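Local atomic coordinates of reticulocyte binding protein (Streptococcus agalactiae COH1, PDB entry 3FAW), a protein that probably hydrolyses alpha-1,6-glucosidic linkages in pullulan, glycogen and related alpha-glucans as a secreted, cell-wall-attached streptococcal pullulanase. Residues 274-285 with 331-342; 289-297 with 355-363. All coordinates share one frame; numbering follows the deposited sequence.

Contact 1: residues 274-285 with 331-342. With CA (calcium ion), chain D.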
# COMPACT_ATOMS: atom_id res chain seq x y z
N HIS A 274 5.71 -10.20 2.10
CA HIS A 274 5.21 -10.11 3.47
C HIS A 274 6.25 -10.75 4.40
O HIS A 274 6.79 -11.82 4.10
CB HIS A 274 3.88 -10.86 3.55
CG HIS A 274 3.12 -10.68 4.82
ND1 HIS A 274 3.44 -11.35 5.98
CD2 HIS A 274 2.02 -9.95 5.10
CE1 HIS A 274 2.59 -11.01 6.93
NE2 HIS A 274 1.71 -10.17 6.42
N VAL A 275 6.55 -10.10 5.53
CA VAL A 275 7.65 -10.51 6.42
C VAL A 275 7.45 -11.90 7.02
O VAL A 275 8.42 -12.65 7.20
CB VAL A 275 7.86 -9.48 7.56
CG1 VAL A 275 8.91 -9.98 8.55
CG2 VAL A 275 8.28 -8.14 6.98
N ARG A 276 6.20 -12.24 7.33
CA ARG A 276 5.84 -13.59 7.78
C ARG A 276 6.04 -14.61 6.66
O ARG A 276 6.77 -15.59 6.83
CB ARG A 276 4.39 -13.61 8.25
CG ARG A 276 3.89 -14.97 8.76
CD ARG A 276 4.56 -15.34 10.06
NE ARG A 276 3.98 -16.55 10.65
CZ ARG A 276 4.26 -17.03 11.86
NH1 ARG A 276 5.13 -16.40 12.65
NH2 ARG A 276 3.68 -18.13 12.28
N ASP A 277 5.39 -14.37 5.52
CA ASP A 277 5.41 -15.29 4.37
C ASP A 277 6.81 -15.76 4.01
O ASP A 277 7.04 -16.94 3.74
CB ASP A 277 4.83 -14.62 3.11
CG ASP A 277 3.34 -14.30 3.24
OD1 ASP A 277 2.72 -14.62 4.27
OD2 ASP A 277 2.81 -13.71 2.28
N PHE A 278 7.75 -14.82 3.99
CA PHE A 278 9.05 -15.03 3.38
C PHE A 278 9.94 -16.01 4.15
O PHE A 278 10.92 -16.51 3.59
CB PHE A 278 9.78 -13.68 3.22
CG PHE A 278 10.93 -13.71 2.25
CD1 PHE A 278 10.77 -14.20 0.96
CD2 PHE A 278 12.18 -13.20 2.61
CE1 PHE A 278 11.83 -14.21 0.06
CE2 PHE A 278 13.24 -13.20 1.72
CZ PHE A 278 13.06 -13.70 0.43
N THR A 279 9.61 -16.29 5.42
CA THR A 279 10.39 -17.23 6.24
C THR A 279 9.56 -18.14 7.15
O THR A 279 10.08 -18.65 8.14
CB THR A 279 11.43 -16.46 7.11
OG1 THR A 279 10.75 -15.57 8.01
CG2 THR A 279 12.40 -15.67 6.23
N SER A 280 8.28 -18.36 6.82
CA SER A 280 7.41 -19.22 7.63
C SER A 280 7.38 -20.68 7.17
O SER A 280 6.71 -21.51 7.79
CB SER A 280 5.98 -18.68 7.65
OG SER A 280 5.40 -18.70 6.36
N ASP A 281 8.10 -21.01 6.10
CA ASP A 281 8.17 -22.38 5.59
C ASP A 281 8.75 -23.34 6.63
O ASP A 281 9.83 -23.10 7.19
CB ASP A 281 9.02 -22.42 4.32
CG ASP A 281 8.85 -23.72 3.52
OD1 ASP A 281 8.28 -24.70 4.03
OD2 ASP A 281 9.31 -23.74 2.35
N GLN A 282 8.03 -24.44 6.88
CA GLN A 282 8.48 -25.51 7.78
C GLN A 282 9.84 -26.07 7.35
O GLN A 282 10.60 -26.57 8.17
CB GLN A 282 7.46 -26.66 7.81
CG GLN A 282 6.11 -26.29 8.41
CD GLN A 282 5.00 -27.26 8.01
OE1 GLN A 282 5.25 -28.43 7.72
NE2 GLN A 282 3.76 -26.77 8.00
N SER A 283 10.11 -25.99 6.05
CA SER A 283 11.39 -26.40 5.46
C SER A 283 12.59 -25.70 6.11
O SER A 283 13.69 -26.26 6.14
CB SER A 283 11.39 -26.11 3.96
OG SER A 283 12.64 -26.39 3.37
N LEU A 284 12.39 -24.48 6.61
CA LEU A 284 13.46 -23.69 7.21
C LEU A 284 13.75 -24.05 8.67
O LEU A 284 14.72 -23.55 9.25
CB LEU A 284 13.14 -22.19 7.10
CG LEU A 284 13.03 -21.60 5.68
CD1 LEU A 284 12.77 -20.11 5.75
CD2 LEU A 284 14.27 -21.89 4.85
N ASP A 285 12.91 -24.90 9.28
CA ASP A 285 13.13 -25.32 10.66
C ASP A 285 14.48 -26.02 10.78
O ASP A 285 14.74 -27.02 10.10
CB ASP A 285 12.02 -26.26 11.14
CG ASP A 285 10.71 -25.53 11.41
OD1 ASP A 285 10.75 -24.33 11.77
OD2 ASP A 285 9.65 -26.16 11.26
N ARG A 331 3.03 -21.41 14.15
CA ARG A 331 2.69 -21.71 12.77
C ARG A 331 1.29 -22.33 12.68
O ARG A 331 0.96 -23.24 13.44
CB ARG A 331 3.72 -22.67 12.17
CG ARG A 331 3.47 -23.03 10.71
CD ARG A 331 4.47 -24.06 10.21
NE ARG A 331 5.81 -23.50 10.04
CZ ARG A 331 6.89 -23.80 10.76
NH1 ARG A 331 6.84 -24.70 11.74
NH2 ARG A 331 8.04 -23.20 10.48
N SER A 332 0.48 -21.81 11.76
CA SER A 332 -0.81 -22.39 11.44
C SER A 332 -0.59 -23.37 10.29
O SER A 332 -0.32 -22.96 9.15
CB SER A 332 -1.83 -21.30 11.06
OG SER A 332 -1.24 -20.31 10.23
N THR A 333 -0.71 -24.66 10.59
CA THR A 333 -0.28 -25.72 9.68
C THR A 333 -1.43 -26.30 8.86
O THR A 333 -1.20 -26.87 7.79
CB THR A 333 0.40 -26.85 10.46
OG1 THR A 333 -0.52 -27.39 11.42
CG2 THR A 333 1.64 -26.34 11.17
N ALA A 334 -2.66 -26.18 9.36
CA ALA A 334 -3.84 -26.55 8.60
C ALA A 334 -4.06 -25.55 7.47
O ALA A 334 -3.77 -24.36 7.62
CB ALA A 334 -5.07 -26.61 9.50
N TYR A 335 -4.56 -26.04 6.34
CA TYR A 335 -4.89 -25.17 5.21
C TYR A 335 -6.29 -24.60 5.40
O TYR A 335 -7.29 -25.30 5.19
CB TYR A 335 -4.82 -25.94 3.89
CG TYR A 335 -3.41 -26.27 3.44
CD1 TYR A 335 -2.80 -25.58 2.41
CD2 TYR A 335 -2.69 -27.29 4.06
CE1 TYR A 335 -1.51 -25.88 1.99
CE2 TYR A 335 -1.39 -27.60 3.65
CZ TYR A 335 -0.81 -26.90 2.62
OH TYR A 335 0.46 -27.20 2.21
N THR A 336 -6.35 -23.34 5.82
CA THR A 336 -7.62 -22.62 6.03
C THR A 336 -7.52 -21.22 5.43
O THR A 336 -6.43 -20.68 5.25
CB THR A 336 -7.96 -22.50 7.53
OG1 THR A 336 -6.91 -21.80 8.21
CG2 THR A 336 -8.15 -23.87 8.16
N SER A 337 -8.67 -20.63 5.13
CA SER A 337 -8.72 -19.29 4.54
C SER A 337 -9.37 -18.25 5.45
O SER A 337 -9.65 -17.13 5.03
CB SER A 337 -9.45 -19.34 3.19
OG SER A 337 -10.76 -19.84 3.35
N SER A 338 -9.58 -18.62 6.71
CA SER A 338 -10.21 -17.73 7.69
C SER A 338 -9.78 -18.10 9.10
O SER A 338 -9.35 -19.23 9.36
CB SER A 338 -11.74 -17.83 7.59
OG SER A 338 -12.22 -17.19 6.42
N ASP A 339 -9.90 -17.13 10.01
CA ASP A 339 -9.70 -17.34 11.45
C ASP A 339 -8.28 -17.79 11.77
O ASP A 339 -8.07 -18.77 12.47
CB ASP A 339 -10.75 -18.33 11.99
CG ASP A 339 -10.88 -18.30 13.51
OD1 ASP A 339 -10.44 -17.32 14.15
OD2 ASP A 339 -11.42 -19.27 14.07
N ASN A 340 -7.31 -17.04 11.25
CA ASN A 340 -5.90 -17.25 11.58
C ASN A 340 -5.30 -15.99 12.19
O ASN A 340 -5.70 -14.88 11.84
CB ASN A 340 -5.13 -17.65 10.32
CG ASN A 340 -5.51 -19.04 9.84
OD1 ASN A 340 -4.98 -20.03 10.32
ND2 ASN A 340 -6.42 -19.10 8.88
N ASN A 341 -4.33 -16.17 13.08
CA ASN A 341 -3.61 -15.05 13.68
C ASN A 341 -2.87 -14.25 12.60
O ASN A 341 -2.56 -13.07 12.79
CB ASN A 341 -2.61 -15.55 14.73
CG ASN A 341 -2.05 -14.43 15.59
OD1 ASN A 341 -2.90 -13.50 15.98
ND2 ASN A 341 -0.86 -14.41 15.92
N TYR A 342 -2.58 -14.91 11.48
CA TYR A 342 -2.05 -14.26 10.29
C TYR A 342 -2.83 -13.01 9.89
O TYR A 342 -4.06 -12.98 9.99
CB TYR A 342 -2.07 -15.24 9.11
CG TYR A 342 -1.40 -14.68 7.88
CD1 TYR A 342 -0.04 -14.82 7.70
CD2 TYR A 342 -2.14 -14.00 6.92
CE1 TYR A 342 0.58 -14.30 6.58
CE2 TYR A 342 -1.52 -13.47 5.80
CZ TYR A 342 -0.16 -13.63 5.63
OH TYR A 342 0.46 -13.12 4.53
CA CA D . -6.21 -12.73 10.83
O HOH W 1 10.13 -21.17 9.02
O HOH W 2 -4.89 -11.73 12.66
O HOH W 3 -7.91 -13.53 12.78
O HOH W 4 -7.55 -10.65 11.44
O HOH W 5 -6.17 -11.54 8.73
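In the TIM barrel of this pullulanase, the loops that follow the first two parallel strands meet here; Arg-331 and Tyr-342, the first residue of the type I pullulanase signature YNWGYDP, reach from the second loop into the first. Tyr-342 sets its hydroxyl over the centre of the His-274 ring, 3.6 Å from CD2, in an offset stack whose planes are 28° apart. The same OH donates to OD1 of Asp-277 at 2.7 Å, on the syn side of a carboxylate lying almost coplanar with the phenol ring. CG of Arg-276 packs against the ring's edge, 4.0 Å from Tyr-342 CE1, while its guanidinium travels on to a salt bridge with Asp-668. The backbone O of Tyr-342 binds a calcium ion at 2.3 Å, together with Asn-340 O, Asp-665 and four waters.

Farther out, the Arg-331 chain runs extended and then bends at chi3 (-72°), bringing its head against residues 280-285. Arg-331 NE donates to Ser-280 O at 3.1 Å, within the guanidinium plane and nearly straight (165°). Asp-285 faces the Arg-331 head group in a salt bridge, OD1 taking NH2 at 3.2 Å and OD2 a weaker bond from NH1. Against one guanidinium face lies CG of Gln-282, 3.2 Å from NE of Arg-331.

Two good bonds, from NE to Ser-280 O and from NH2 to Asp-285 OD1, backed by weaker ones, should limit the rotation of the Arg-331 head. Asp-277, buried, also pairs through OD2 with Arg-625, which probably favours the charged form, with OD1 left to accept from the tyrosine.

Contact 2: residues 289-297 with 355-363. With CA (calcium ion), chain B.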
# COMPACT_ATOMS: atom_id res chain seq x y z
N LYS A 289 18.65 -19.16 11.89
CA LYS A 289 19.25 -18.82 13.19
C LYS A 289 18.31 -17.98 14.06
O LYS A 289 18.43 -17.97 15.29
CB LYS A 289 20.58 -18.09 12.98
CG LYS A 289 21.50 -18.09 14.20
CD LYS A 289 21.91 -19.51 14.64
CE LYS A 289 22.17 -19.57 16.14
NZ LYS A 289 23.06 -18.47 16.61
N ASN A 290 17.38 -17.28 13.43
CA ASN A 290 16.44 -16.42 14.13
C ASN A 290 15.02 -16.97 14.04
O ASN A 290 14.76 -17.92 13.30
CB ASN A 290 16.51 -15.00 13.57
CG ASN A 290 17.91 -14.42 13.68
OD1 ASN A 290 18.40 -14.15 14.77
ND2 ASN A 290 18.57 -14.23 12.54
N GLN A 291 14.11 -16.37 14.80
CA GLN A 291 12.74 -16.85 14.89
C GLN A 291 11.99 -16.60 13.58
O GLN A 291 12.14 -15.55 12.97
CB GLN A 291 12.03 -16.16 16.06
CG GLN A 291 10.78 -16.87 16.55
CD GLN A 291 10.34 -16.37 17.92
OE1 GLN A 291 10.73 -15.28 18.35
NE2 GLN A 291 9.53 -17.17 18.61
N LEU A 292 11.18 -17.58 13.17
CA LEU A 292 10.48 -17.51 11.89
C LEU A 292 9.53 -16.32 11.82
O LEU A 292 8.92 -15.94 12.82
CB LEU A 292 9.72 -18.81 11.62
CG LEU A 292 8.58 -19.21 12.55
CD1 LEU A 292 7.30 -18.48 12.20
CD2 LEU A 292 8.34 -20.72 12.48
N GLY A 293 9.44 -15.71 10.64
CA GLY A 293 8.49 -14.63 10.38
C GLY A 293 8.83 -13.30 11.03
O GLY A 293 7.94 -12.48 11.26
N THR A 294 10.11 -13.08 11.31
CA THR A 294 10.59 -11.84 11.93
C THR A 294 11.51 -11.07 10.98
O THR A 294 11.97 -11.62 9.98
CB THR A 294 11.36 -12.12 13.24
OG1 THR A 294 12.54 -12.89 12.96
CG2 THR A 294 10.48 -12.88 14.25
N PHE A 295 11.76 -9.80 11.31
CA PHE A 295 12.74 -8.98 10.59
C PHE A 295 14.11 -9.65 10.55
O PHE A 295 14.80 -9.63 9.53
CB PHE A 295 12.90 -7.59 11.23
CG PHE A 295 11.64 -6.74 11.21
CD1 PHE A 295 10.96 -6.52 10.03
CD2 PHE A 295 11.17 -6.15 12.38
CE1 PHE A 295 9.81 -5.74 10.00
CE2 PHE A 295 10.03 -5.36 12.36
CZ PHE A 295 9.35 -5.15 11.17
N ALA A 296 14.51 -10.23 11.69
CA ALA A 296 15.81 -10.88 11.85
C ALA A 296 15.97 -12.14 10.99
O ALA A 296 17.07 -12.42 10.51
CB ALA A 296 16.05 -11.21 13.32
N ALA A 297 14.88 -12.88 10.80
CA ALA A 297 14.88 -14.06 9.92
C ALA A 297 14.92 -13.64 8.44
O ALA A 297 15.66 -14.23 7.64
CB ALA A 297 13.66 -14.94 10.19
N SER A 355 4.64 -2.67 14.13
CA SER A 355 3.98 -3.85 14.66
C SER A 355 4.98 -4.65 15.50
O SER A 355 6.16 -4.72 15.17
CB SER A 355 3.44 -4.71 13.52
OG SER A 355 2.82 -5.89 14.00
N GLY A 356 4.49 -5.25 16.58
CA GLY A 356 5.29 -6.17 17.38
C GLY A 356 5.31 -7.59 16.83
O GLY A 356 6.04 -8.43 17.34
N MET A 357 4.52 -7.86 15.78
CA MET A 357 4.41 -9.21 15.21
C MET A 357 5.72 -9.73 14.59
O MET A 357 5.97 -10.94 14.58
CB MET A 357 3.31 -9.25 14.14
CG MET A 357 2.85 -10.66 13.71
SD MET A 357 2.04 -11.58 15.04
CE MET A 357 3.38 -12.62 15.62
N TYR A 358 6.55 -8.81 14.09
CA TYR A 358 7.79 -9.17 13.39
C TYR A 358 9.03 -8.99 14.25
O TYR A 358 10.16 -9.05 13.75
CB TYR A 358 7.88 -8.38 12.08
CG TYR A 358 6.60 -8.45 11.29
CD1 TYR A 358 5.99 -9.68 11.03
CD2 TYR A 358 5.97 -7.30 10.83
CE1 TYR A 358 4.82 -9.76 10.32
CE2 TYR A 358 4.79 -7.37 10.11
CZ TYR A 358 4.22 -8.61 9.86
OH TYR A 358 3.04 -8.70 9.16
N SER A 359 8.81 -8.79 15.55
CA SER A 359 9.88 -8.63 16.52
C SER A 359 10.10 -9.92 17.30
O SER A 359 9.14 -10.62 17.65
CB SER A 359 9.55 -7.49 17.49
OG SER A 359 10.47 -7.42 18.56
N GLU A 360 11.36 -10.23 17.57
CA GLU A 360 11.69 -11.37 18.42
C GLU A 360 11.35 -11.10 19.89
O GLU A 360 11.10 -12.03 20.65
CB GLU A 360 13.17 -11.75 18.26
CG GLU A 360 13.47 -12.37 16.90
CD GLU A 360 14.85 -12.96 16.83
OE1 GLU A 360 15.83 -12.21 17.04
OE2 GLU A 360 14.97 -14.17 16.55
N LYS A 361 11.32 -9.82 20.27
CA LYS A 361 11.05 -9.41 21.65
C LYS A 361 9.95 -8.34 21.71
O LYS A 361 10.24 -7.19 22.03
CB LYS A 361 12.34 -8.89 22.29
CG LYS A 361 13.45 -9.92 22.34
CD LYS A 361 14.62 -9.43 23.18
CE LYS A 361 14.39 -9.64 24.67
NZ LYS A 361 15.58 -9.26 25.48
N PRO A 362 8.69 -8.72 21.42
CA PRO A 362 7.59 -7.75 21.38
C PRO A 362 7.33 -6.99 22.70
O PRO A 362 6.79 -5.88 22.68
CB PRO A 362 6.37 -8.61 20.99
CG PRO A 362 6.77 -10.02 21.29
CD PRO A 362 8.24 -10.09 21.11
N LYS A 363 7.70 -7.59 23.83
CA LYS A 363 7.55 -6.95 25.14
C LYS A 363 8.58 -5.84 25.41
O LYS A 363 8.42 -5.08 26.36
CB LYS A 363 7.57 -8.01 26.25
CG LYS A 363 6.31 -8.88 26.26
CD LYS A 363 6.54 -10.26 26.85
CE LYS A 363 6.75 -10.22 28.34
NZ LYS A 363 6.83 -11.58 28.94
CA CA B . 8.02 -4.36 28.46
O HOH W 6 17.77 -13.97 17.28
O HOH W 7 5.69 -13.18 12.42
O HOH W 8 13.03 -9.31 14.30
O HOH W 9 8.49 -6.47 29.60
O HOH W 10 5.85 -5.33 28.76
O HOH W 11 10.45 -4.28 28.89
O HOH W 12 8.93 -2.02 28.28
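An N-capped helix start, at residues 295-297 in the loop region after the first strand of the TIM barrel, docks here on a type I beta turn at 356-359. Phe-295, the first helical residue, gives its N-H to Tyr-358 O at 3.0 Å, in the carbonyl plane, and water 8 links that same oxygen to Ala-296 N. CB of Tyr-358 sits over the Phe-295 ring, 3.7 Å from CZ, a CH-pi contact, and beyond it the tyrosine ring turns an edge toward the phenyl face with the planes 67° apart. Leu-372 and Leu-375 of helix 367-381 also pack on Phe-295, while the Tyr-358 hydroxyl bonds to Tyr-321. Farther along, Lys-363 O binds a calcium ion with Lys-165 O, Tyr-202 OH and four waters.

Thr-294 holds OG1 between its backbone N and carbonyl carbon (chi1 63°), where it donates to Gln-291 O across a type II turn and accepts the capping bond from Ala-297 N at 3.2 Å. Its CG2 meets CG of Glu-360 at 4.0 Å. The Glu-360 chain reaches to the start of this turn: OE2 accepts from Gln-291 N at 2.9 Å, almost straight (171°) and on the anti side of the carboxylate. Asn-290 ND2 bonds to Glu-300. Water 6 donates to OE1 of Glu-360 at 2.6 Å and also to OD1 of Asn-290.

In the fold
From the N terminus, the chain leaves barrel strand 269-273 through 274-285, makes the turn and helix start of 289-297, passes strand 312-315, and then enters the long loop that holds 331-342 and 355-363 before helix 367-381. Contact 1 closes the span from 285 to 331 and contact 2 that from 297 to 355; because the segments alternate, the two closures cross, and together they bind the loops after the first two barrel strands. Their centres lie about 14 Å apart. They meet where Thr-279 OG1 probably hydrogen-bonds Gly-293 N and where Leu-292 packs between Arg-276 and Arg-331. Separate calcium ions bind the second segment of each contact.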